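Local atomic coordinates of lipase (Acinetobacter baumannii, PDB entry 4OPM), a protein that probably hydrolyses ester bonds of lipids such as triacylglycerols, being a putative lipase built on the alpha/beta hydrolase fold. Residues L47-G52 against D58-V63; A64-T69 against L283-Y288; F90-P95 against T207-D212. One frame throughout, in Å; residues are numbered along the deposited sequence. Where two conformers were deposited one is given.

Contact 1. Residues L47-G52 against D58-V63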
loop_
_atom_site.group_PDB
_atom_site.type_symbol
_atom_site.label_atom_id
_atom_site.label_comp_id
_atom_site.label_asym_id
_atom_site.label_seq_id
_atom_site.Cartn_x
_atom_site.Cartn_y
_atom_site.Cartn_z
ATOM N N LEU A 47 10.942 -8.324 -3.163
ATOM C CA LEU A 47 9.655 -7.960 -2.531
ATOM C C LEU A 47 9.253 -6.576 -2.984
ATOM O O LEU A 47 9.998 -5.610 -2.781
ATOM C CB LEU A 47 9.609 -7.984 -0.973
ATOM C CG LEU A 47 10.254 -9.070 -0.131
ATOM C CD1 LEU A 47 10.039 -8.778 1.346
ATOM C CD2 LEU A 47 9.698 -10.424 -0.433
ATOM N N LEU A 48 8.063 -6.467 -3.587
ATOM C CA LEU A 48 7.521 -5.185 -4.031
ATOM C C LEU A 48 6.408 -4.783 -3.067
ATOM O O LEU A 48 5.434 -5.528 -2.928
ATOM C CB LEU A 48 7.015 -5.266 -5.488
ATOM C CG LEU A 48 6.355 -4.001 -6.072
ATOM C CD1 LEU A 48 7.363 -2.865 -6.229
ATOM C CD2 LEU A 48 5.672 -4.311 -7.415
ATOM N N LEU A 49 6.567 -3.625 -2.391
ATOM C CA LEU A 49 5.598 -3.141 -1.399
ATOM C C LEU A 49 4.873 -1.944 -1.941
ATOM O O LEU A 49 5.520 -0.964 -2.324
ATOM C CB LEU A 49 6.270 -2.811 -0.044
ATOM C CG LEU A 49 7.198 -3.866 0.543
ATOM C CD1 LEU A 49 7.801 -3.389 1.854
ATOM C CD2 LEU A 49 6.468 -5.171 0.754
ATOM N N ILE A 50 3.522 -2.039 -2.016
ATOM C CA ILE A 50 2.678 -1.000 -2.633
ATOM C C ILE A 50 1.793 -0.306 -1.599
ATOM O O ILE A 50 0.920 -0.945 -1.015
ATOM C CB ILE A 50 1.805 -1.601 -3.779
ATOM C CG1 ILE A 50 2.613 -2.547 -4.697
ATOM C CG2 ILE A 50 1.104 -0.486 -4.586
ATOM C CD1 ILE A 50 1.750 -3.384 -5.644
ATOM N N HIS A 51 2.014 1.011 -1.393
ATOM C CA HIS A 51 1.231 1.814 -0.449
ATOM C C HIS A 51 -0.186 2.107 -1.001
ATOM O O HIS A 51 -0.482 1.826 -2.169
ATOM C CB HIS A 51 1.963 3.126 -0.087
ATOM C CG HIS A 51 2.053 4.104 -1.219
ATOM N ND1 HIS A 51 0.960 4.879 -1.600
ATOM C CD2 HIS A 51 3.106 4.418 -2.010
ATOM C CE1 HIS A 51 1.390 5.636 -2.600
ATOM N NE2 HIS A 51 2.676 5.402 -2.874
ATOM N N GLY A 52 -1.022 2.708 -0.161
ATOM C CA GLY A 52 -2.399 3.038 -0.513
ATOM C C GLY A 52 -2.640 4.487 -0.893
ATOM O O GLY A 52 -1.693 5.264 -1.064
ATOM N N ASP A 58 7.087 5.614 2.498
ATOM C CA ASP A 58 7.454 5.626 3.925
ATOM C C ASP A 58 6.425 4.918 4.822
ATOM O O ASP A 58 6.783 4.506 5.932
ATOM C CB ASP A 58 7.698 7.059 4.403
ATOM C CG ASP A 58 8.913 7.672 3.727
ATOM O OD1 ASP A 58 9.975 6.993 3.668
ATOM O OD2 ASP A 58 8.788 8.785 3.194
ATOM N N ASN A 59 5.194 4.663 4.310
ATOM C CA ASN A 59 4.193 3.906 5.080
ATOM C C ASN A 59 4.695 2.483 5.414
ATOM O O ASN A 59 4.227 1.887 6.374
ATOM C CB ASN A 59 2.893 3.771 4.283
ATOM C CG ASN A 59 2.104 5.042 4.052
ATOM O OD1 ASN A 59 1.169 5.046 3.251
ATOM N ND2 ASN A 59 2.404 6.114 4.777
ATOM N N TRP A 60 5.607 1.940 4.576
ATOM C CA TRP A 60 6.137 0.594 4.714
ATOM C C TRP A 60 7.444 0.522 5.533
ATOM O O TRP A 60 7.959 -0.581 5.698
ATOM C CB TRP A 60 6.395 0.003 3.323
ATOM C CG TRP A 60 5.150 -0.435 2.621
ATOM C CD1 TRP A 60 4.499 0.220 1.611
ATOM C CD2 TRP A 60 4.397 -1.625 2.883
ATOM N NE1 TRP A 60 3.385 -0.494 1.230
ATOM C CE2 TRP A 60 3.312 -1.643 1.976
ATOM C CE3 TRP A 60 4.554 -2.702 3.773
ATOM C CZ2 TRP A 60 2.376 -2.686 1.952
ATOM C CZ3 TRP A 60 3.637 -3.743 3.738
ATOM C CH2 TRP A 60 2.574 -3.739 2.817
ATOM N N ASN A 61 7.981 1.652 6.018
ATOM C CA ASN A 61 9.287 1.672 6.697
ATOM C C ASN A 61 9.376 0.738 7.893
ATOM O O ASN A 61 10.362 0.002 7.992
ATOM C CB ASN A 61 9.702 3.081 7.118
ATOM C CG ASN A 61 10.109 3.937 5.927
ATOM O OD1 ASN A 61 10.300 3.432 4.807
ATOM N ND2 ASN A 61 10.221 5.243 6.130
ATOM N N ARG A 62 8.355 0.739 8.766
ATOM C CA ARG A 62 8.330 -0.087 9.997
ATOM C C ARG A 62 8.337 -1.582 9.677
ATOM O O ARG A 62 8.997 -2.354 10.371
ATOM C CB ARG A 62 7.109 0.267 10.863
ATOM C CG ARG A 62 7.144 1.690 11.350
ATOM C CD ARG A 62 5.993 2.015 12.265
ATOM N NE ARG A 62 6.007 3.450 12.501
ATOM C CZ ARG A 62 5.997 4.035 13.690
ATOM N NH1 ARG A 62 5.891 3.309 14.796
ATOM N NH2 ARG A 62 6.067 5.355 13.781
ATOM N N VAL A 63 7.615 -1.983 8.626
ATOM C CA VAL A 63 7.575 -3.375 8.184
ATOM C C VAL A 63 8.880 -3.687 7.422
ATOM O O VAL A 63 9.513 -4.725 7.672
ATOM C CB VAL A 63 6.312 -3.651 7.316
ATOM C CG1 VAL A 63 6.442 -4.954 6.527
ATOM C CG2 VAL A 63 5.046 -3.665 8.178
HETATM O O HOH W 1 -0.157 2.657 2.574
#
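L49, on the strand that ends at I50, faces W60 in the short 3-10 turn ahead of helix 61-64, their CA atoms 7.2 Å apart. The backbones draw slightly closer at the loop end, where the CA atoms of H51 and N59 are 6.6 Å apart. The segments belong to one beta-alpha-beta unit, and W60 fills the gap between them. L49 CB sits over the five-membered ring of the indole, 7° off its normal, in a CH-pi contact, 3.7 Å from W60 CD2. With CG anti to its carbonyl carbon (chi1 -49°), L49 sends CD1 past the rim on the same face, 3.8 Å from W60 CE3 and close to W60 CB. The rim of the indole meets main chain instead. W60 NE1 lies 3.3 Å from H51 N, but both are donors, and its angle to I50 O is too poor for a bond.

N59 works further along. Its OD1 takes a bond from S56 N and a second from a water, which in turn accepts from G52 N at 2.9 Å. This water ties the loop after the strand to the turn. H51 turns its ring away: ND1 donates in the ring plane to a lone pair of G52 O, 2.7 Å off, and NE2 bonds to L78 N. Held through both nitrogens, the imidazole is fixed in its rotation.

An HG pair at this strand end is a familiar feature of alpha/beta hydrolases, leading into the loop that commonly supplies the oxyanion hole, and H51-G52 is consistent with that role. The chemistry implies a division of labour: the apolar indole face joins strand to turn, whereas a single water links the loop to the turn and the bond from H51 ND1 to G52 O constrains the imidazole.

Contact 2. Residues A64-T69 against L283-Y288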
loop_
_atom_site.group_PDB
_atom_site.type_symbol
_atom_site.label_atom_id
_atom_site.label_comp_id
_atom_site.label_asym_id
_atom_site.label_seq_id
_atom_site.Cartn_x
_atom_site.Cartn_y
_atom_site.Cartn_z
ATOM N N ALA A 64 9.270 -2.802 6.467
ATOM C CA ALA A 64 10.471 -3.021 5.643
ATOM C C ALA A 64 11.721 -3.228 6.509
ATOM O O ALA A 64 12.582 -4.024 6.156
ATOM C CB ALA A 64 10.690 -1.856 4.688
ATOM N N HIS A 65 11.796 -2.541 7.663
ATOM C CA HIS A 65 12.918 -2.678 8.609
ATOM C C HIS A 65 13.245 -4.169 8.894
ATOM O O HIS A 65 14.410 -4.512 9.064
ATOM C CB HIS A 65 12.564 -1.958 9.918
ATOM C CG HIS A 65 13.525 -2.204 11.042
ATOM N ND1 HIS A 65 14.731 -1.543 11.113
ATOM C CD2 HIS A 65 13.397 -3.010 12.125
ATOM C CE1 HIS A 65 15.307 -1.962 12.230
ATOM N NE2 HIS A 65 14.548 -2.860 12.863
ATOM N N TYR A 66 12.212 -5.043 8.945
ATOM C CA TYR A 66 12.395 -6.462 9.261
ATOM C C TYR A 66 12.631 -7.339 8.032
ATOM O O TYR A 66 12.853 -8.545 8.186
ATOM C CB TYR A 66 11.153 -6.987 10.014
ATOM C CG TYR A 66 10.976 -6.319 11.357
ATOM C CD1 TYR A 66 11.672 -6.769 12.476
ATOM C CD2 TYR A 66 10.155 -5.203 11.500
ATOM C CE1 TYR A 66 11.567 -6.119 13.703
ATOM C CE2 TYR A 66 10.042 -4.540 12.721
ATOM C CZ TYR A 66 10.748 -5.006 13.822
ATOM O OH TYR A 66 10.662 -4.382 15.038
ATOM N N LEU A 67 12.571 -6.751 6.834
ATOM C CA LEU A 67 12.655 -7.521 5.589
ATOM C C LEU A 67 13.928 -7.263 4.792
ATOM O O LEU A 67 14.301 -8.096 3.966
ATOM C CB LEU A 67 11.431 -7.186 4.708
ATOM C CG LEU A 67 10.051 -7.549 5.298
ATOM C CD1 LEU A 67 8.946 -6.925 4.501
ATOM C CD2 LEU A 67 9.870 -9.066 5.432
ATOM N N THR A 68 14.591 -6.124 5.020
ATOM C CA THR A 68 15.776 -5.736 4.253
ATOM C C THR A 68 17.026 -6.589 4.598
ATOM O O THR A 68 18.008 -6.499 3.875
ATOM C CB THR A 68 16.050 -4.246 4.401
ATOM O OG1 THR A 68 16.115 -3.915 5.787
ATOM C CG2 THR A 68 15.019 -3.385 3.698
ATOM N N THR A 69 16.995 -7.423 5.649
ATOM C CA THR A 69 18.158 -8.272 5.940
ATOM C C THR A 69 18.135 -9.487 5.000
ATOM O O THR A 69 19.144 -9.767 4.349
ATOM C CB THR A 69 18.222 -8.683 7.421
ATOM O OG1 THR A 69 18.354 -7.514 8.230
ATOM C CG2 THR A 69 19.392 -9.628 7.724
ATOM N N LEU A 283 3.538 -7.582 14.654
ATOM C CA LEU A 283 2.513 -8.622 14.477
ATOM C C LEU A 283 2.333 -8.956 12.993
ATOM O O LEU A 283 2.104 -10.112 12.650
ATOM C CB LEU A 283 1.187 -8.205 15.123
ATOM C CG LEU A 283 1.286 -7.926 16.661
ATOM C CD1 LEU A 283 -0.087 -7.664 17.257
ATOM C CD2 LEU A 283 1.977 -9.084 17.418
ATOM N N VAL A 284 2.481 -7.950 12.105
ATOM C CA VAL A 284 2.410 -8.164 10.654
ATOM C C VAL A 284 3.585 -9.060 10.238
ATOM O O VAL A 284 3.389 -10.065 9.561
ATOM C CB VAL A 284 2.420 -6.801 9.914
ATOM C CG1 VAL A 284 2.728 -6.970 8.412
ATOM C CG2 VAL A 284 1.094 -6.067 10.133
ATOM N N ILE A 285 4.806 -8.705 10.682
ATOM C CA ILE A 285 6.031 -9.450 10.358
ATOM C C ILE A 285 5.980 -10.869 10.929
ATOM O O ILE A 285 6.434 -11.805 10.274
ATOM C CB ILE A 285 7.260 -8.640 10.847
ATOM C CG1 ILE A 285 7.519 -7.434 9.890
ATOM C CG2 ILE A 285 8.514 -9.487 11.061
ATOM C CD1 ILE A 285 7.985 -7.853 8.413
ATOM N N GLN A 286 5.381 -11.036 12.121
ATOM C CA GLN A 286 5.235 -12.353 12.751
ATOM C C GLN A 286 4.501 -13.339 11.817
ATOM O O GLN A 286 4.829 -14.524 11.814
ATOM C CB GLN A 286 4.495 -12.213 14.080
ATOM C CG GLN A 286 4.308 -13.525 14.838
ATOM C CD GLN A 286 3.736 -13.240 16.191
ATOM O OE1 GLN A 286 2.623 -12.723 16.305
ATOM N NE2 GLN A 286 4.525 -13.477 17.232
ATOM N N GLN A 287 3.581 -12.835 10.978
ATOM C CA GLN A 287 2.859 -13.643 9.993
ATOM C C GLN A 287 3.551 -13.664 8.620
ATOM O O GLN A 287 3.602 -14.713 7.974
ATOM C CB GLN A 287 1.428 -13.097 9.802
ATOM C CG GLN A 287 0.610 -13.046 11.106
ATOM C CD GLN A 287 0.413 -14.397 11.768
ATOM O OE1 GLN A 287 0.301 -15.446 11.106
ATOM N NE2 GLN A 287 0.351 -14.392 13.091
ATOM N N TYR A 288 4.025 -12.504 8.145
ATOM C CA TYR A 288 4.563 -12.400 6.785
ATOM C C TYR A 288 5.889 -13.153 6.568
ATOM O O TYR A 288 6.028 -13.813 5.530
ATOM C CB TYR A 288 4.715 -10.920 6.392
ATOM C CG TYR A 288 4.944 -10.658 4.918
ATOM C CD1 TYR A 288 4.371 -11.478 3.940
ATOM C CD2 TYR A 288 5.644 -9.530 4.494
ATOM C CE1 TYR A 288 4.539 -11.209 2.580
ATOM C CE2 TYR A 288 5.809 -9.245 3.139
ATOM C CZ TYR A 288 5.261 -10.091 2.188
ATOM O OH TYR A 288 5.409 -9.793 0.862
#
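I285 of the C-terminal helix 281-298 reaches across to Y66 and L67, in the loop between helix 61-64 and strand 72-76, so two well-separated parts of the alpha/beta hydrolase fold meet on one flank of the sheet. Its CB points at the loop and splits into two branches. CG2, the short one, stands 3.8 Å from Y66 CB and reaches the root of the ring. CG1, anti to the carbonyl carbon (chi1 -75°), approaches the tyrosine ring obliquely, 3.8 Å from Y66 CD2. At the tip, CD1 touches both loop residues: it is 3.7 Å from Y66 CB and the same 3.7 Å from L67 CD2. The I285 and L67 side chains run past one another in opposite directions.

The other side of the Y66 ring is taken by its neighbour H65, whose CD2 lies 3.6 Å above the ring plane, over the centre. H65 in turn stacks on W19. L67 is the more deeply buried of the pair and also touches V289 and L292, further along the helix. One turn on from I285, Y288 offers its ring edge, and L67 CD1 meets it near the ring plane, 4.1 Å from Y288 CE2.

Contact 3. Residues F90-P95 against T207-D212; sequences FDYSVP and TQKLVD
Y92, L210 and K209, which meet here, all have CG anti to the carbonyl carbon. For Y92 (chi1 -69°) this sends the ring along helix 190-220, and for K209 (chi1 -73°) it starts an extended chain that runs obliquely past the phenol. In L210 it brings CG and its methyls up to the tyrosine. The backbones come very close, with the CA atoms of Y92 and L210 just 5.2 Å apart.

L210, modelled in two conformers, crosses Y92 at about a right angle. In the one described, its CG is 3.6 Å from Y92 CD1, and CD2 packs under the tyrosine CB and carbonyl. K209 CB meets the opposite ortho carbon, 3.8 Å from Y92 CD2, while CD passes Y92 CE2. Both aliphatic groups come to the ring obliquely, on the side away from F90, whose CD2 stands 3.6 Å above the ring plane, over its centre. The phenol is thus gripped from both sides, and its OH is bonded to Q206 OE1, one residue before the helical segment.

Waters supply the polar links. One donates to both Y92 O (2.8 Å) and L210 O (2.9 Å), closing the gap between the two main chains. A second joins F90 O to K209 NZ, which gives the exposed lysine end a tie to the loop.

Next to Y92 the loop turns into helix 94-107. D91 OD1 accepts from S93 N at 3.1 Å in an Asx turn, and S93 is the N-cap, its OG capping N96 N. Helix 190-220 lies between strands 137-143 and 237-242, where the alpha/beta hydrolase fold commonly carries a cap, and the contact is consistent with such a cap resting on the start of helix 94-107.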
loop_
_atom_site.group_PDB
_atom_site.type_symbol
_atom_site.label_atom_id
_atom_site.label_comp_id
_atom_site.label_asym_id
_atom_site.label_seq_id
_atom_site.Cartn_x
_atom_site.Cartn_y
_atom_site.Cartn_z
ATOM N N PHE A 90 -1.924 13.516 -16.119
ATOM C CA PHE A 90 -1.747 12.086 -15.866
ATOM C C PHE A 90 -3.059 11.331 -15.584
ATOM O O PHE A 90 -3.979 11.857 -14.948
ATOM C CB PHE A 90 -0.764 11.865 -14.702
ATOM C CG PHE A 90 -0.348 10.423 -14.514
ATOM C CD1 PHE A 90 0.513 9.804 -15.420
ATOM C CD2 PHE A 90 -0.830 9.674 -13.442
ATOM C CE1 PHE A 90 0.874 8.457 -15.260
ATOM C CE2 PHE A 90 -0.470 8.330 -13.282
ATOM C CZ PHE A 90 0.372 7.727 -14.198
ATOM N N ASP A 91 -3.115 10.082 -16.066
ATOM C CA ASP A 91 -4.221 9.151 -15.863
ATOM C C ASP A 91 -3.991 8.365 -14.544
ATOM O O ASP A 91 -3.187 7.421 -14.500
ATOM C CB ASP A 91 -4.341 8.219 -17.086
ATOM C CG ASP A 91 -5.280 7.036 -16.928
ATOM O OD1 ASP A 91 -6.089 7.033 -15.965
ATOM O OD2 ASP A 91 -5.235 6.134 -17.783
ATOM N N TYR A 92 -4.741 8.727 -13.487
ATOM C CA TYR A 92 -4.611 8.126 -12.158
ATOM C C TYR A 92 -5.525 6.903 -11.926
ATOM O O TYR A 92 -5.695 6.484 -10.774
ATOM C CB TYR A 92 -4.902 9.181 -11.079
ATOM C CG TYR A 92 -3.851 10.261 -10.995
ATOM C CD1 TYR A 92 -2.731 10.108 -10.183
ATOM C CD2 TYR A 92 -3.991 11.452 -11.703
ATOM C CE1 TYR A 92 -1.767 11.109 -10.087
ATOM C CE2 TYR A 92 -3.031 12.459 -11.624
ATOM C CZ TYR A 92 -1.918 12.280 -10.815
ATOM O OH TYR A 92 -0.970 13.272 -10.722
ATOM N N SER A 93 -6.085 6.311 -12.997
ATOM C CA SER A 93 -6.946 5.137 -12.814
ATOM C C SER A 93 -6.146 3.939 -12.316
ATOM O O SER A 93 -4.960 3.822 -12.643
ATOM C CB SER A 93 -7.653 4.782 -14.118
ATOM O OG SER A 93 -6.758 4.161 -15.027
ATOM N N VAL A 94 -6.787 3.044 -11.535
ATOM C CA VAL A 94 -6.159 1.818 -11.011
ATOM C C VAL A 94 -5.574 0.985 -12.199
ATOM O O VAL A 94 -4.403 0.615 -12.102
ATOM C CB VAL A 94 -7.114 1.004 -10.094
ATOM C CG1 VAL A 94 -6.525 -0.360 -9.719
ATOM C CG2 VAL A 94 -7.437 1.801 -8.836
ATOM N N PRO A 95 -6.293 0.760 -13.340
ATOM C CA PRO A 95 -5.669 0.042 -14.471
ATOM C C PRO A 95 -4.361 0.690 -14.951
ATOM O O PRO A 95 -3.412 -0.039 -15.235
ATOM C CB PRO A 95 -6.748 0.105 -15.571
ATOM C CG PRO A 95 -8.032 0.197 -14.814
ATOM C CD PRO A 95 -7.707 1.089 -13.647
ATOM N N THR A 207 -4.593 13.705 -5.318
ATOM C CA THR A 207 -5.411 12.757 -4.560
ATOM C C THR A 207 -6.875 12.862 -4.998
ATOM O O THR A 207 -7.538 11.835 -5.153
ATOM C CB THR A 207 -5.255 13.004 -3.052
ATOM O OG1 THR A 207 -3.864 13.105 -2.743
ATOM C CG2 THR A 207 -5.874 11.894 -2.218
ATOM N N GLN A 208 -7.370 14.101 -5.219
ATOM C CA GLN A 208 -8.737 14.331 -5.676
ATOM C C GLN A 208 -8.960 13.637 -7.039
ATOM O O GLN A 208 -10.004 13.006 -7.237
ATOM C CB GLN A 208 -9.031 15.845 -5.756
ATOM C CG GLN A 208 -10.472 16.206 -6.183
ATOM C CD GLN A 208 -11.552 15.828 -5.177
ATOM O OE1 GLN A 208 -12.073 14.704 -5.162
ATOM N NE2 GLN A 208 -11.946 16.778 -4.344
ATOM N N LYS A 209 -7.963 13.712 -7.948
ATOM C CA LYS A 209 -8.047 13.074 -9.271
ATOM C C LYS A 209 -8.116 11.546 -9.113
ATOM O O LYS A 209 -8.931 10.904 -9.776
ATOM C CB LYS A 209 -6.862 13.481 -10.170
ATOM C CG LYS A 209 -6.959 14.913 -10.663
ATOM C CD LYS A 209 -5.728 15.328 -11.452
ATOM C CE LYS A 209 -5.948 16.658 -12.129
ATOM N NZ LYS A 209 -4.745 17.091 -12.882
ATOM N N LEU A 210 -7.280 10.987 -8.214
ATOM C CA LEU A 210 -7.244 9.554 -7.905
ATOM C C LEU A 210 -8.622 9.093 -7.409
ATOM O O LEU A 210 -9.164 8.105 -7.907
ATOM C CB LEU A 210 -6.159 9.266 -6.843
ATOM C CG LEU A 210 -4.741 9.101 -7.363
ATOM C CD1 LEU A 210 -3.718 9.592 -6.341
ATOM C CD2 LEU A 210 -4.458 7.651 -7.706
ATOM N N VAL A 211 -9.203 9.844 -6.450
ATOM C CA VAL A 211 -10.518 9.554 -5.860
ATOM C C VAL A 211 -11.609 9.613 -6.946
ATOM O O VAL A 211 -12.428 8.703 -7.021
ATOM C CB VAL A 211 -10.825 10.496 -4.669
ATOM C CG1 VAL A 211 -12.303 10.461 -4.277
ATOM C CG2 VAL A 211 -9.945 10.124 -3.477
ATOM N N ASP A 212 -11.599 10.646 -7.804
ATOM C CA ASP A 212 -12.615 10.746 -8.864
ATOM C C ASP A 212 -12.568 9.532 -9.797
ATOM O O ASP A 212 -13.627 9.032 -10.199
ATOM C CB ASP A 212 -12.441 12.045 -9.652
ATOM C CG ASP A 212 -12.887 13.270 -8.872
ATOM O OD1 ASP A 212 -13.775 13.125 -7.992
ATOM O OD2 ASP A 212 -12.433 14.385 -9.208
HETATM O O HOH W 2 -4.848 14.453 -14.635
HETATM O O HOH W 3 -7.954 5.786 -9.263
#

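Overall arrangement
Contact 1 is the core of the set, its centre about 6 Å from the centre of the chain, whereas the centres of contacts 2 and 3 lie about 15 Å from it, on opposite sides. Contacts 1 and 2 share helix 61-64 and its flanks and touch directly: V63 O meets I285 CD1, and L47 CD1 meets L67 CD1, so the two form a continuous apolar cluster between the sheet and the helices on it. Contact 3 stands apart, about 19 Å from contact 2 between nearest atoms, and joins the probable cap to the main fold. Contact 2 is purely apolar across its segments, whereas one water bridges contact 1 and two bridge contact 3.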